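Local coordinates for peroxisomal membrane protein LPX1 (Saccharomyces cerevisiae, PDB 2Y6U) that hydrolyses ester bonds of acyl lipids in the peroxisome, with acyl esterase, lipase and phospholipase A activity, at residues N195-N198 against S199-K203; Y214-Y217 against M218-S222. All coordinates share one frame; numbering follows the deposited sequence.

Contact 1 of 2, residues N195-N198 against S199-K203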
ATOM      1  N   ASN A 195     -32.136  -3.275  14.101  1.00 68.01           N
ATOM      2  CA  ASN A 195     -32.031  -3.112  15.571  0.70 67.72           C
ATOM      3  C   ASN A 195     -30.664  -2.506  15.976  1.00 63.03           C
ATOM      4  O   ASN A 195     -30.600  -1.629  16.834  1.00 61.79           O
ATOM      5  CB  ASN A 195     -32.239  -4.447  16.319  0.70 69.17           C
ATOM      6  CG  ASN A 195     -33.675  -4.941  16.287  0.70 74.34           C
ATOM      7  OD1 ASN A 195     -34.620  -4.200  15.988  0.70 80.26           O
ATOM      8  ND2 ASN A 195     -33.851  -6.214  16.630  0.70 78.56           N
ATOM      9  N   LEU A 196     -29.581  -2.964  15.372  1.00 60.01           N
ATOM     10  CA  LEU A 196     -28.261  -2.388  15.668  1.00 55.76           C
ATOM     11  C   LEU A 196     -28.197  -0.906  15.256  1.00 54.02           C
ATOM     12  O   LEU A 196     -27.663  -0.094  15.998  1.00 52.83           O
ATOM     13  CB  LEU A 196     -27.087  -3.171  15.015  1.00 54.89           C
ATOM     14  CG  LEU A 196     -25.664  -2.629  15.274  1.00 50.22           C
ATOM     15  CD1 LEU A 196     -25.343  -2.606  16.808  1.00 53.85           C
ATOM     16  CD2 LEU A 196     -24.487  -3.298  14.455  1.00 47.68           C
ATOM     17  N   TYR A 197     -28.682  -0.572  14.061  1.00 53.62           N
ATOM     18  CA  TYR A 197     -28.689   0.823  13.561  1.00 52.39           C
ATOM     19  C   TYR A 197     -29.406   1.777  14.529  1.00 53.53           C
ATOM     20  O   TYR A 197     -28.879   2.822  14.910  1.00 50.81           O
ATOM     21  CB  TYR A 197     -29.405   0.896  12.211  1.00 53.26           C
ATOM     22  CG  TYR A 197     -29.450   2.299  11.628  1.00 52.90           C
ATOM     23  CD1 TYR A 197     -28.373   2.789  10.864  1.00 50.57           C
ATOM     24  CD2 TYR A 197     -30.550   3.146  11.846  1.00 56.15           C
ATOM     25  CE1 TYR A 197     -28.402   4.066  10.305  1.00 49.32           C
ATOM     26  CE2 TYR A 197     -30.581   4.433  11.304  1.00 57.74           C
ATOM     27  CZ  TYR A 197     -29.462   4.889  10.534  1.00 51.77           C
ATOM     28  OH  TYR A 197     -29.470   6.166   9.990  1.00 53.11           O
ATOM     29  N   ASN A 198     -30.624   1.379  14.905  1.00 55.87           N
ATOM     30  CA  ASN A 198     -31.510   2.178  15.754  1.00 58.72           C
ATOM     31  C   ASN A 198     -30.858   2.467  17.099  1.00 57.27           C
ATOM     32  O   ASN A 198     -30.911   3.592  17.611  1.00 59.22           O
ATOM     33  CB  ASN A 198     -32.871   1.493  15.949  1.00 61.52           C
ATOM     34  CG  ASN A 198     -33.781   1.600  14.721  1.00 64.87           C
ATOM     35  OD1 ASN A 198     -33.572   2.450  13.845  1.00 63.87           O
ATOM     36  ND2 ASN A 198     -34.839   0.766  14.686  1.00 67.33           N
ATOM     37  N   SER A 199     -30.202   1.457  17.646  1.00 55.87           N
ATOM     38  CA  SER A 199     -29.638   1.563  18.971  1.00 54.93           C
ATOM     39  C   SER A 199     -28.348   2.356  18.938  1.00 51.27           C
ATOM     40  O   SER A 199     -28.056   3.096  19.872  1.00 50.48           O
ATOM     41  CB  SER A 199     -29.449   0.175  19.577  1.00 56.03           C
ATOM     42  OG  SER A 199     -28.261   0.102  20.336  1.00 58.51           O
ATOM     43  N   LEU A 200     -27.563   2.206  17.869  1.00 47.37           N
ATOM     44  CA  LEU A 200     -26.429   3.058  17.640  1.00 44.86           C
ATOM     45  C   LEU A 200     -26.882   4.513  17.413  1.00 44.78           C
ATOM     46  O   LEU A 200     -26.263   5.433  17.894  1.00 43.78           O
ATOM     47  CB  LEU A 200     -25.641   2.593  16.408  1.00 42.67           C
ATOM     48  CG  LEU A 200     -24.777   1.334  16.449  1.00 43.74           C
ATOM     49  CD1 LEU A 200     -24.270   1.120  14.999  1.00 40.43           C
ATOM     50  CD2 LEU A 200     -23.564   1.413  17.387  1.00 43.82           C
ATOM     51  N   ARG A 201     -27.961   4.716  16.663  1.00 46.78           N
ATOM     52  CA  ARG A 201     -28.429   6.063  16.452  1.00 48.44           C
ATOM     53  C   ARG A 201     -28.704   6.787  17.764  1.00 49.05           C
ATOM     54  O   ARG A 201     -28.351   7.938  17.917  1.00 47.60           O
ATOM     55  CB  ARG A 201     -29.597   6.110  15.444  1.00 50.63           C
ATOM     56  CG  ARG A 201     -29.948   7.549  14.937  1.00 55.99           C
ATOM     57  CD  ARG A 201     -30.847   7.600  13.613  1.00 62.66           C
ATOM     58  NE  ARG A 201     -31.032   8.960  13.006  1.00 69.07           N
ATOM     59  CZ  ARG A 201     -30.284   9.536  12.022  1.00 71.60           C
ATOM     60  NH1 ARG A 201     -29.239   8.937  11.460  1.00 69.27           N
ATOM     61  NH2 ARG A 201     -30.597  10.755  11.567  1.00 74.05           N
ATOM     62  N   LEU A 202     -29.306   6.113  18.737  1.00 51.16           N
ATOM     63  CA  LEU A 202     -29.619   6.771  19.999  1.00 51.31           C
ATOM     64  C   LEU A 202     -28.385   7.153  20.869  1.00 49.96           C
ATOM     65  O   LEU A 202     -28.484   8.039  21.716  1.00 48.26           O
ATOM     66  CB  LEU A 202     -30.657   5.930  20.744  1.00 55.08           C
ATOM     67  CG  LEU A 202     -32.080   6.007  20.089  1.00 58.63           C
ATOM     68  CD1 LEU A 202     -33.163   5.164  20.780  1.00 64.40           C
ATOM     69  CD2 LEU A 202     -32.660   7.461  19.911  1.00 62.96           C
ATOM     70  N   LYS A 203     -27.212   6.559  20.586  1.00 46.56           N
ATOM     71  CA  LYS A 203     -26.008   6.789  21.343  1.00 46.44           C
ATOM     72  C   LYS A 203     -24.899   7.560  20.551  1.00 44.05           C
ATOM     73  O   LYS A 203     -23.743   7.617  20.966  1.00 42.42           O
ATOM     74  CB  LYS A 203     -25.497   5.410  21.814  1.00 46.94           C
ATOM     75  CG  LYS A 203     -26.436   4.808  22.927  1.00 53.95           C
ATOM     76  CD  LYS A 203     -25.827   3.562  23.548  1.00 57.44           C
ATOM     77  CE  LYS A 203     -24.795   3.895  24.610  1.00 58.89           C
ATOM     78  NZ  LYS A 203     -25.408   4.510  25.852  1.00 61.36           N
TER
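Tyr197 and Arg201, one helical turn apart, lie side by side and point the same way, and their flat ends are the main side-chain pairing here. The ring and guanidinium planes lie 13° apart, and NH1 of Arg201 reaches past the ring to within 3.1 Å of OH of Tyr197. Nearer the backbone, CD of Arg201 lies obliquely 3.9 Å from CE2 of Tyr197. Both first torsions place CG opposite the backbone N (-180° in Tyr197), and the arginine chain stays extended from CG to NE, which carries its guanidinium out as far as the phenol oxygen. With an alanine at Tyr197, the guanidinium of Arg201 would probably lose its aromatic neighbour and become freer to swing.

The apolar pairing is between Leu196 and Leu200, where CD1 of Leu196 meets CG of Leu200 at 4.0 Å and the branches cross at a slant.

Backbone bonds hold the turn beneath these pairs. Leu200 N donates to Leu196 O at 3.0 Å with an N-H...O angle of 164°. Of the four such bonds, that from Arg201 N to Tyr197 O is the shortest, at 2.7 Å; the other two run from Ser199 N to Asn195 O and from Leu202 N to Asn198 O.

Outside the turn, Tyr197, Leu200 and Arg201 all touch Leu263 of helix 259-264, while Lys375 and Phe371 of the second subunit pack on Tyr197 and Arg201 respectively. The arrangement is the i to i+4 hydrogen bonding of a short alpha-helix, 194-202, whose Tyr-Arg side contributes to the dimer contact of this alpha/beta hydrolase.

Contact 2 of 2, residues Y214-Y217 against M218-S222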
ATOM      1  N   TYR A 214     -25.717  19.279  25.918  1.00 55.20           N
ATOM      2  CA  TYR A 214     -24.504  18.618  25.402  1.00 52.31           C
ATOM      3  C   TYR A 214     -23.773  17.834  26.502  1.00 52.45           C
ATOM      4  O   TYR A 214     -23.572  16.622  26.372  1.00 51.70           O
ATOM      5  CB  TYR A 214     -23.554  19.634  24.749  1.00 52.24           C
ATOM      6  CG  TYR A 214     -22.183  19.079  24.422  1.00 48.78           C
ATOM      7  CD1 TYR A 214     -22.033  18.005  23.544  1.00 46.90           C
ATOM      8  CD2 TYR A 214     -21.037  19.598  25.036  1.00 50.26           C
ATOM      9  CE1 TYR A 214     -20.794  17.491  23.259  1.00 44.78           C
ATOM     10  CE2 TYR A 214     -19.803  19.069  24.794  1.00 45.49           C
ATOM     11  CZ  TYR A 214     -19.666  18.006  23.882  1.00 46.14           C
ATOM     12  OH  TYR A 214     -18.412  17.448  23.632  1.00 39.64           O
ATOM     13  N   VAL A 215     -23.356  18.498  27.579  1.00 52.78           N
ATOM     14  CA  VAL A 215     -22.645  17.779  28.617  1.00 52.68           C
ATOM     15  C   VAL A 215     -23.553  16.691  29.249  1.00 53.15           C
ATOM     16  O   VAL A 215     -23.080  15.611  29.567  1.00 51.10           O
ATOM     17  CB  VAL A 215     -22.046  18.749  29.654  1.00 55.99           C
ATOM     18  CG1 VAL A 215     -21.545  17.992  30.888  1.00 57.90           C
ATOM     19  CG2 VAL A 215     -20.936  19.626  29.025  1.00 55.15           C
ATOM     20  N   LYS A 216     -24.844  16.961  29.422  1.00 56.22           N
ATOM     21  CA  LYS A 216     -25.779  15.954  29.969  1.00 57.87           C
ATOM     22  C   LYS A 216     -25.810  14.688  29.103  1.00 55.55           C
ATOM     23  O   LYS A 216     -25.684  13.564  29.595  1.00 54.42           O
ATOM     24  CB  LYS A 216     -27.191  16.522  30.079  1.00 60.76           C
ATOM     25  CG  LYS A 216     -28.316  15.537  30.538  1.00 65.34           C
ATOM     26  CD  LYS A 216     -29.642  16.305  30.769  1.00 70.62           C
ATOM     27  CE  LYS A 216     -30.726  15.412  31.362  1.00 75.35           C
ATOM     28  NZ  LYS A 216     -31.985  16.144  31.616  1.00 79.71           N
ATOM     29  N   TYR A 217     -26.040  14.868  27.815  1.00 54.36           N
ATOM     30  CA  TYR A 217     -25.911  13.732  26.903  1.00 51.76           C
ATOM     31  C   TYR A 217     -24.523  13.045  26.978  1.00 48.83           C
ATOM     32  O   TYR A 217     -24.443  11.813  27.091  1.00 46.97           O
ATOM     33  CB  TYR A 217     -26.270  14.146  25.464  1.00 51.80           C
ATOM     34  CG  TYR A 217     -26.073  13.025  24.513  1.00 51.29           C
ATOM     35  CD1 TYR A 217     -27.044  12.055  24.321  1.00 54.51           C
ATOM     36  CD2 TYR A 217     -24.870  12.914  23.820  1.00 51.04           C
ATOM     37  CE1 TYR A 217     -26.816  10.997  23.434  1.00 57.77           C
ATOM     38  CE2 TYR A 217     -24.644  11.893  22.951  1.00 52.55           C
ATOM     39  CZ  TYR A 217     -25.616  10.936  22.757  1.00 55.17           C
ATOM     40  OH  TYR A 217     -25.288   9.924  21.879  1.00 59.49           O
ATOM     41  N   MET A 218     -23.429  13.797  26.924  1.00 47.57           N
ATOM     42  CA  MET A 218     -22.110  13.121  26.885  1.00 45.24           C
ATOM     43  C   MET A 218     -21.969  12.236  28.140  1.00 46.31           C
ATOM     44  O   MET A 218     -21.555  11.098  28.033  1.00 44.64           O
ATOM     45  CB  MET A 218     -20.952  14.117  26.736  1.00 44.72           C
ATOM     46  CG  MET A 218     -20.984  14.840  25.436  1.00 41.39           C
ATOM     47  SD  MET A 218     -20.801  13.680  23.991  1.00 42.79           S
ATOM     48  CE  MET A 218     -19.010  13.390  24.124  1.00 42.83           C
ATOM     49  N   ARG A 219     -22.398  12.737  29.305  1.00 47.23           N
ATOM     50  CA  ARG A 219     -22.177  12.022  30.578  1.00 48.92           C
ATOM     51  C   ARG A 219     -23.245  10.953  30.862  1.00 50.63           C
ATOM     52  O   ARG A 219     -23.012  10.064  31.693  1.00 50.13           O
ATOM     53  CB  ARG A 219     -22.096  13.010  31.756  1.00 52.42           C
ATOM     54  CG  ARG A 219     -20.902  13.938  31.691  1.00 52.94           C
ATOM     55  CD  ARG A 219     -20.773  14.858  32.907  1.00 56.16           C
ATOM     56  NE  ARG A 219     -19.607  15.725  32.699  1.00 57.23           N
ATOM     57  CZ  ARG A 219     -18.330  15.345  32.822  1.00 56.90           C
ATOM     58  NH1 ARG A 219     -17.993  14.128  33.201  1.00 53.96           N
ATOM     59  NH2 ARG A 219     -17.361  16.228  32.622  1.00 59.37           N
ATOM     60  N   ASN A 220     -24.395  11.016  30.169  1.00 51.88           N
ATOM     61  CA  ASN A 220     -25.515  10.069  30.420  1.00 54.16           C
ATOM     62  C   ASN A 220     -26.023   9.232  29.260  1.00 53.61           C
ATOM     63  O   ASN A 220     -26.679   8.204  29.504  1.00 55.52           O
ATOM     64  CB  ASN A 220     -26.722  10.808  30.977  1.00 56.94           C
ATOM     65  CG  ASN A 220     -26.450  11.427  32.271  1.00 59.46           C
ATOM     66  OD1 ASN A 220     -26.550  10.770  33.301  1.00 67.97           O
ATOM     67  ND2 ASN A 220     -26.173  12.725  32.265  1.00 62.28           N
ATOM     68  N   GLY A 221     -25.823   9.680  28.027  1.00 50.65           N
ATOM     69  CA  GLY A 221     -26.457   9.006  26.888  1.00 49.95           C
ATOM     70  C   GLY A 221     -25.499   8.593  25.775  1.00 46.30           C
ATOM     71  O   GLY A 221     -25.879   7.863  24.868  1.00 47.04           O
ATOM     72  N   SER A 222     -24.250   8.999  25.854  1.00 44.06           N
ATOM     73  CA  SER A 222     -23.289   8.640  24.836  1.00 42.38           C
ATOM     74  C   SER A 222     -22.721   7.223  25.129  1.00 41.82           C
ATOM     75  O   SER A 222     -23.054   6.606  26.160  1.00 41.97           O
ATOM     76  CB  SER A 222     -22.142   9.660  24.836  1.00 40.42           C
ATOM     77  OG  SER A 222     -21.266   9.420  25.937  1.00 40.51           O
TER
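Met218 lays its CG over one face of the Tyr214 ring, 3.4 Å from CE1 of Tyr214. Its CG stands opposite the carbonyl carbon (chi1 -65°), and further bends at chi2 and chi3 bring the sulfur between two tyrosines. SD of Met218 is 4.9 Å from the Tyr214 centroid in an oblique approach and meets the Tyr217 ring at its edge, so both are Met-aromatic contacts.

The Tyr217 ring turns one face to the chain leaving the helix: Ser222 N and Gly221 C lie over it, the nitrogen 3.9 Å above the ring plane and offset toward the rim. A CB on Gly221 would collide with CD1 of Tyr217, which shows how closely ring and backbone fit. Elsewhere on the turn, CG1 of Val215 touches the edge of the Arg219 guanidinium group, 3.5 Å from NE of Arg219.

These groups are positioned by the closing backbone. Tyr217 O accepts from Gly221 N at 2.7 Å and, from above its carbonyl plane, from Asn220 N; Ser222 N adds a weak bond. Lys216 O is gripped by ND2 of Asn220 at 2.8 Å, a bond lying near the amide plane that fixes the turn of this side chain, and the backbone N of Asn220 adds a weak bond to the same oxygen. Ser222 OG folds back to Met218 O at 2.7 Å, using a lone pair in the carbonyl plane.

Farther out, Tyr214 OH bonds to Ile236 O, and Met218 packs on Ile235 and Ile236 of helix 229-239. Tyr217 OH bonds to the backbone N of the oxidised cysteine at position 205. The whole is a helix C-terminus: Gly221 is the first residue to leave helical phi/psi at the end of helix 211-220, and side chains of Asn220 and Ser222 take up carbonyls of the last turn.

Contacts 1 and 2 follow one another along the chain, with centres about 16 Å apart: contact 1 runs through helix 194-202 and contact 2 through the C-terminal half of helix 211-220. They meet directly: NZ of Lys203 lies 3.2 Å from O of Ser222, a probable hydrogen bond joining the two helix ends. The hydroxyl of Tyr217 also reaches the end of the first helix, with OH 3.7 Å from O of Leu202. A glycerol, probably from the crystallisation liquor, sits about 3 Å from the Tyr217 side chain. Contact 1 also faces the second subunit, whereas no other chain of the assembly touches the segments of contact 2.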